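Local structure of D-aminoacyl-tRNA deacylase (Archaeoglobus fulgidus, 1YQE) at residues V190-G195 with H216-Y221; I243-K248 with V267-S272. The protein probably hydrolyses D-aminoacyl-tRNAs, with zinc as cofactor, releasing D-amino acids and free tRNA, and so counters the toxicity of D-aminoacyl-tRNAs. All blocks are in the same frame, centred on the assembly; numbering follows the deposited sequence.

Contact 1 of 2, residues V190-G195 with H216-Y221; sequences VAVGVG and HNFAKY
Phe218 meets Gly193 through its backbone N-H, where two parallel strands run side by side, while its ring reaches Val192. Phe218 N donates to Gly193 O over 2.9 Å, and the aromatic ring rises from the sheet on the same face as Val194. CG lies anti to the carbonyl carbon and beside the backbone N (chi1 -57°). Farther out, CE2 approaches Val192 CG1 obliquely at 3.9 Å. Leu231 and Val235 of helix 228-238 touch Phe218 and Val192 in turn, so a large aromatic and a branched aliphatic residue suit this buried face. Gly193 also gives its N-H to His216 O at 2.9 Å. On its other face Asn217 OD1 presses to 3.0 Å from Gly193 CA, where any CB would clash with that oxygen; only glycine fits beside it. The amide oxygen is not idle, since Gln203 of helix 201-209 donates to it. Gly195 ends the pairing, its N reaching Phe218 O over 2.8 Å in a nearly straight bond (167°). Its positive phi, 115°, would jam a side chain against the preceding carbonyl oxygen, so glycine is again the fitting residue. Backbone polarity is thus met by a regular parallel pattern, while the side chains set a largely apolar patch of Val192 and Phe218 against helix 228-238 apart from a face where the Asn217 amide oxygen is held by Gln203.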
loop_
_atom_site.group_PDB
_atom_site.type_symbol
_atom_site.label_atom_id
_atom_site.label_comp_id
_atom_site.label_asym_id
_atom_site.label_seq_id
_atom_site.Cartn_x
_atom_site.Cartn_y
_atom_site.Cartn_z
ATOM N N VAL A 190 10.045 4.349 -9.442
ATOM C CA VAL A 190 9.404 3.181 -8.846
ATOM C C VAL A 190 10.329 1.979 -8.710
ATOM O O VAL A 190 11.014 1.594 -9.654
ATOM C CB VAL A 190 8.171 2.741 -9.673
ATOM C CG1 VAL A 190 7.431 1.615 -8.953
ATOM C CG2 VAL A 190 7.245 3.924 -9.913
ATOM N N ALA A 191 10.335 1.378 -7.528
ATOM C CA ALA A 191 11.174 0.214 -7.305
ATOM C C ALA A 191 10.442 -0.894 -6.570
ATOM O O ALA A 191 9.407 -0.674 -5.949
ATOM C CB ALA A 191 12.404 0.611 -6.502
ATOM N N VAL A 192 10.979 -2.103 -6.688
ATOM C CA VAL A 192 10.466 -3.236 -5.951
ATOM C C VAL A 192 11.604 -3.379 -4.945
ATOM O O VAL A 192 12.768 -3.282 -5.318
ATOM C CB VAL A 192 10.380 -4.512 -6.810
ATOM C CG1 VAL A 192 10.296 -5.730 -5.901
ATOM C CG2 VAL A 192 9.144 -4.461 -7.698
ATOM N N GLY A 193 11.282 -3.582 -3.676
ATOM C CA GLY A 193 12.340 -3.705 -2.687
ATOM C C GLY A 193 12.529 -5.135 -2.242
ATOM O O GLY A 193 11.565 -5.895 -2.158
ATOM N N VAL A 194 13.773 -5.500 -1.954
ATOM C CA VAL A 194 14.095 -6.851 -1.519
ATOM C C VAL A 194 15.013 -6.792 -0.300
ATOM O O VAL A 194 16.109 -6.237 -0.362
ATOM C CB VAL A 194 14.803 -7.651 -2.644
ATOM C CG1 VAL A 194 15.226 -9.026 -2.129
ATOM C CG2 VAL A 194 13.859 -7.818 -3.840
ATOM N N GLY A 195 14.546 -7.357 0.804
ATOM C CA GLY A 195 15.337 -7.375 2.021
ATOM C C GLY A 195 14.711 -6.568 3.139
ATOM O O GLY A 195 13.832 -5.739 2.898
ATOM N N HIS A 216 6.023 -3.312 -4.685
ATOM C CA HIS A 216 6.058 -4.420 -3.740
ATOM C C HIS A 216 7.385 -4.406 -2.994
ATOM O O HIS A 216 8.355 -3.791 -3.444
ATOM C CB HIS A 216 5.859 -5.747 -4.478
ATOM C CG HIS A 216 4.423 -6.041 -4.782
ATOM N ND1 HIS A 216 3.512 -6.370 -3.802
ATOM C CD2 HIS A 216 3.727 -5.992 -5.943
ATOM C CE1 HIS A 216 2.317 -6.510 -4.343
ATOM N NE2 HIS A 216 2.419 -6.283 -5.641
ATOM N N ASN A 217 7.400 -5.062 -1.842
ATOM C CA ASN A 217 8.585 -5.152 -0.993
ATOM C C ASN A 217 8.570 -6.539 -0.375
ATOM O O ASN A 217 7.538 -6.983 0.119
ATOM C CB ASN A 217 8.536 -4.109 0.126
ATOM C CG ASN A 217 9.199 -2.803 -0.260
ATOM O OD1 ASN A 217 10.360 -2.785 -0.661
ATOM N ND2 ASN A 217 8.470 -1.695 -0.120
ATOM N N PHE A 218 9.710 -7.220 -0.400
ATOM C CA PHE A 218 9.777 -8.563 0.153
ATOM C C PHE A 218 10.765 -8.681 1.313
ATOM O O PHE A 218 11.962 -8.413 1.171
ATOM C CB PHE A 218 10.115 -9.542 -0.966
ATOM C CG PHE A 218 9.135 -9.495 -2.103
ATOM C CD1 PHE A 218 7.813 -9.883 -1.908
ATOM C CD2 PHE A 218 9.514 -9.008 -3.345
ATOM C CE1 PHE A 218 6.879 -9.779 -2.939
ATOM C CE2 PHE A 218 8.586 -8.903 -4.386
ATOM C CZ PHE A 218 7.272 -9.285 -4.180
ATOM N N ALA A 219 10.241 -9.081 2.465
ATOM C CA ALA A 219 11.035 -9.230 3.678
ATOM C C ALA A 219 12.019 -10.383 3.599
ATOM O O ALA A 219 11.872 -11.298 2.786
ATOM C CB ALA A 219 10.115 -9.435 4.872
ATOM N N LYS A 220 13.024 -10.332 4.464
ATOM C CA LYS A 220 14.034 -11.375 4.520
ATOM C C LYS A 220 13.418 -12.758 4.735
ATOM O O LYS A 220 13.974 -13.754 4.274
ATOM C CB LYS A 220 15.045 -11.062 5.636
ATOM C CG LYS A 220 15.909 -12.240 6.049
ATOM C CD LYS A 220 17.103 -11.801 6.885
ATOM C CE LYS A 220 17.605 -12.941 7.764
ATOM N NZ LYS A 220 17.768 -14.211 7.003
ATOM N N TYR A 221 12.275 -12.837 5.417
ATOM C CA TYR A 221 11.668 -14.151 5.654
ATOM C C TYR A 221 11.118 -14.802 4.381
ATOM O O TYR A 221 10.739 -15.973 4.385
ATOM C CB TYR A 221 10.582 -14.078 6.752
ATOM C CG TYR A 221 9.321 -13.304 6.419
ATOM C CD1 TYR A 221 8.390 -13.806 5.510
ATOM C CD2 TYR A 221 9.051 -12.073 7.027
ATOM C CE1 TYR A 221 7.222 -13.107 5.210
ATOM C CE2 TYR A 221 7.881 -11.364 6.733
ATOM C CZ TYR A 221 6.972 -11.889 5.822
ATOM O OH TYR A 221 5.814 -11.202 5.513
#

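Contact 2 of 2, residues I243-K248 with V267-S272; sequences IIIDEK and VEVLKS
Ser272 OG donates a very short hydrogen bond, 2.5 Å, to Glu247 OE1, joining the loop after one strand to the start of the helix after its neighbour. The glutamate folds back to get there: CG lies between the backbone N and the carbonyl carbon (chi1 60°), and the chain bends again at chi2 (-89°). Ser272 N adds a weak, poorly aligned bond to the same OE1 at 3.3 Å, while OE2 accepts from Lys273 N and lies 3.4 Å from Lys271 CB. The carboxylate therefore faces the first N-H groups of helix 272-278, where the positive end of the helix would probably stabilise its charge. An alanine in place of Glu247 would probably leave Ser272 OG and Lys273 N without this acceptor and the helix start less firmly tied to the neighbouring loop. The contact closes a beta-alpha-beta unit in which the chain leaves strand 242-245, runs through helix 252-265 and returns as the parallel edge strand 268-271. Four backbone bonds link the pair, beginning with Ile243 N to Glu268 O and ending with Ser272 N to Ile245 O (3.0 Å), the last carrying the pairing into the helix. Branched aliphatic residues suit both faces. Ile243 CG1 meets Val267 CG2 at 4.0 Å, the two side chains crossing at about a right angle, and Val258 of helix 252-265 touches Ile243 and Val269. On the opposite face Ile244 CG2 packs 3.9 Å from Ser272 CA, with Ile206 of helix 201-209 against both residues. Lys271, more exposed, lends its aliphatic part: CG lies 4.1 Å from Ile245 CD1, while the rest of the chain leads its amine away from the strand pair.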
loop_
_atom_site.group_PDB
_atom_site.type_symbol
_atom_site.label_atom_id
_atom_site.label_comp_id
_atom_site.label_asym_id
_atom_site.label_seq_id
_atom_site.Cartn_x
_atom_site.Cartn_y
_atom_site.Cartn_z
ATOM N N ILE A 243 15.189 -2.198 -8.760
ATOM C CA ILE A 243 15.042 -3.131 -7.652
ATOM C C ILE A 243 16.017 -2.551 -6.635
ATOM O O ILE A 243 17.187 -2.345 -6.948
ATOM C CB ILE A 243 15.509 -4.569 -7.968
ATOM C CG1 ILE A 243 14.616 -5.203 -9.032
ATOM C CG2 ILE A 243 15.440 -5.422 -6.690
ATOM C CD1 ILE A 243 15.051 -6.592 -9.453
ATOM N N ILE A 244 15.534 -2.242 -5.441
ATOM C CA ILE A 244 16.410 -1.713 -4.402
ATOM C C ILE A 244 16.624 -2.827 -3.391
ATOM O O ILE A 244 15.676 -3.506 -3.004
ATOM C CB ILE A 244 15.776 -0.498 -3.687
ATOM C CG1 ILE A 244 15.675 0.679 -4.654
ATOM C CG2 ILE A 244 16.612 -0.106 -2.478
ATOM C CD1 ILE A 244 14.851 1.834 -4.122
ATOM N N ILE A 245 17.869 -3.025 -2.971
ATOM C CA ILE A 245 18.165 -4.065 -1.996
ATOM C C ILE A 245 18.626 -3.471 -0.673
ATOM O O ILE A 245 19.257 -2.411 -0.637
ATOM C CB ILE A 245 19.275 -5.029 -2.494
ATOM C CG1 ILE A 245 20.535 -4.234 -2.849
ATOM C CG2 ILE A 245 18.773 -5.843 -3.683
ATOM C CD1 ILE A 245 21.733 -5.099 -3.186
ATOM N N ASP A 246 18.278 -4.148 0.412
ATOM C CA ASP A 246 18.698 -3.729 1.742
ATOM C C ASP A 246 20.012 -4.493 1.865
ATOM O O ASP A 246 20.030 -5.640 2.309
ATOM C CB ASP A 246 17.695 -4.210 2.794
ATOM C CG ASP A 246 18.078 -3.791 4.204
ATOM O OD1 ASP A 246 19.288 -3.756 4.505
ATOM O OD2 ASP A 246 17.170 -3.512 5.014
ATOM N N GLU A 247 21.100 -3.853 1.441
ATOM C CA GLU A 247 22.423 -4.470 1.438
ATOM C C GLU A 247 22.867 -5.158 2.725
ATOM O O GLU A 247 23.772 -5.992 2.703
ATOM C CB GLU A 247 23.489 -3.450 0.999
ATOM C CG GLU A 247 23.613 -2.201 1.859
ATOM C CD GLU A 247 22.693 -1.079 1.414
ATOM O OE1 GLU A 247 21.458 -1.236 1.517
ATOM O OE2 GLU A 247 23.209 -0.039 0.958
ATOM N N LYS A 248 22.231 -4.828 3.840
ATOM C CA LYS A 248 22.595 -5.443 5.111
ATOM C C LYS A 248 21.694 -6.639 5.409
ATOM O O LYS A 248 21.955 -7.415 6.331
ATOM C CB LYS A 248 22.494 -4.412 6.242
ATOM C CG LYS A 248 22.803 -4.974 7.622
ATOM C CD LYS A 248 22.844 -3.890 8.693
ATOM C CE LYS A 248 24.010 -2.933 8.481
ATOM N NZ LYS A 248 24.143 -1.970 9.609
ATOM N N VAL A 267 15.825 -3.906 -15.702
ATOM C CA VAL A 267 15.808 -2.829 -14.725
ATOM C C VAL A 267 17.138 -2.771 -13.982
ATOM O O VAL A 267 17.925 -3.716 -14.033
ATOM C CB VAL A 267 14.629 -3.000 -13.734
ATOM C CG1 VAL A 267 13.307 -2.962 -14.507
ATOM C CG2 VAL A 267 14.759 -4.316 -12.966
ATOM N N GLU A 268 17.391 -1.655 -13.302
ATOM C CA GLU A 268 18.640 -1.476 -12.571
ATOM C C GLU A 268 18.548 -1.780 -11.076
ATOM O O GLU A 268 17.568 -1.436 -10.419
ATOM C CB GLU A 268 19.153 -0.043 -12.771
ATOM C CG GLU A 268 20.335 0.324 -11.882
ATOM C CD GLU A 268 20.879 1.712 -12.178
ATOM O OE1 GLU A 268 20.076 2.667 -12.254
ATOM O OE2 GLU A 268 22.112 1.845 -12.327
ATOM N N VAL A 269 19.583 -2.428 -10.546
ATOM C CA VAL A 269 19.640 -2.759 -9.123
ATOM C C VAL A 269 20.428 -1.680 -8.383
ATOM O O VAL A 269 21.535 -1.333 -8.791
ATOM C CB VAL A 269 20.358 -4.102 -8.872
ATOM C CG1 VAL A 269 20.421 -4.382 -7.374
ATOM C CG2 VAL A 269 19.637 -5.229 -9.587
ATOM N N LEU A 270 19.858 -1.164 -7.294
ATOM C CA LEU A 270 20.500 -0.128 -6.485
ATOM C C LEU A 270 20.515 -0.469 -4.992
ATOM O O LEU A 270 19.544 -1.011 -4.456
ATOM C CB LEU A 270 19.779 1.212 -6.666
ATOM C CG LEU A 270 19.898 1.938 -8.007
ATOM C CD1 LEU A 270 19.028 3.189 -7.977
ATOM C CD2 LEU A 270 21.354 2.302 -8.275
ATOM N N LYS A 271 21.617 -0.150 -4.320
ATOM C CA LYS A 271 21.717 -0.400 -2.883
ATOM C C LYS A 271 20.965 0.725 -2.170
ATOM O O LYS A 271 21.015 1.870 -2.607
ATOM C CB LYS A 271 23.189 -0.451 -2.451
ATOM C CG LYS A 271 23.925 -1.642 -3.057
ATOM C CD LYS A 271 25.233 -1.975 -2.348
ATOM C CE LYS A 271 26.347 -1.001 -2.684
ATOM N NZ LYS A 271 27.653 -1.488 -2.127
ATOM N N SER A 272 20.267 0.393 -1.086
ATOM C CA SER A 272 19.470 1.371 -0.346
ATOM C C SER A 272 20.246 2.603 0.109
ATOM O O SER A 272 19.699 3.707 0.139
ATOM C CB SER A 272 18.809 0.713 0.871
ATOM O OG SER A 272 19.745 0.492 1.913
#

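In the fold
From the N terminus the chain first builds the larger mixed sheet and only later reaches strand 189-194. Helix 201-209 then leads to strand 212-218, where contact 1 closes the first loop. Helix 228-238 carries the chain back to strand 242-245, which lies along the other side of 189-194, and helix 252-265 brings it to 268-271, where contact 2 closes a second loop. The loops follow in series, neither nested nor crossed. They share one four-stranded parallel sheet: contact 1 attaches one edge strand, contact 2 the other, and backbone bonds of Ile244 with Val192 and Val194 join the two central strands between them.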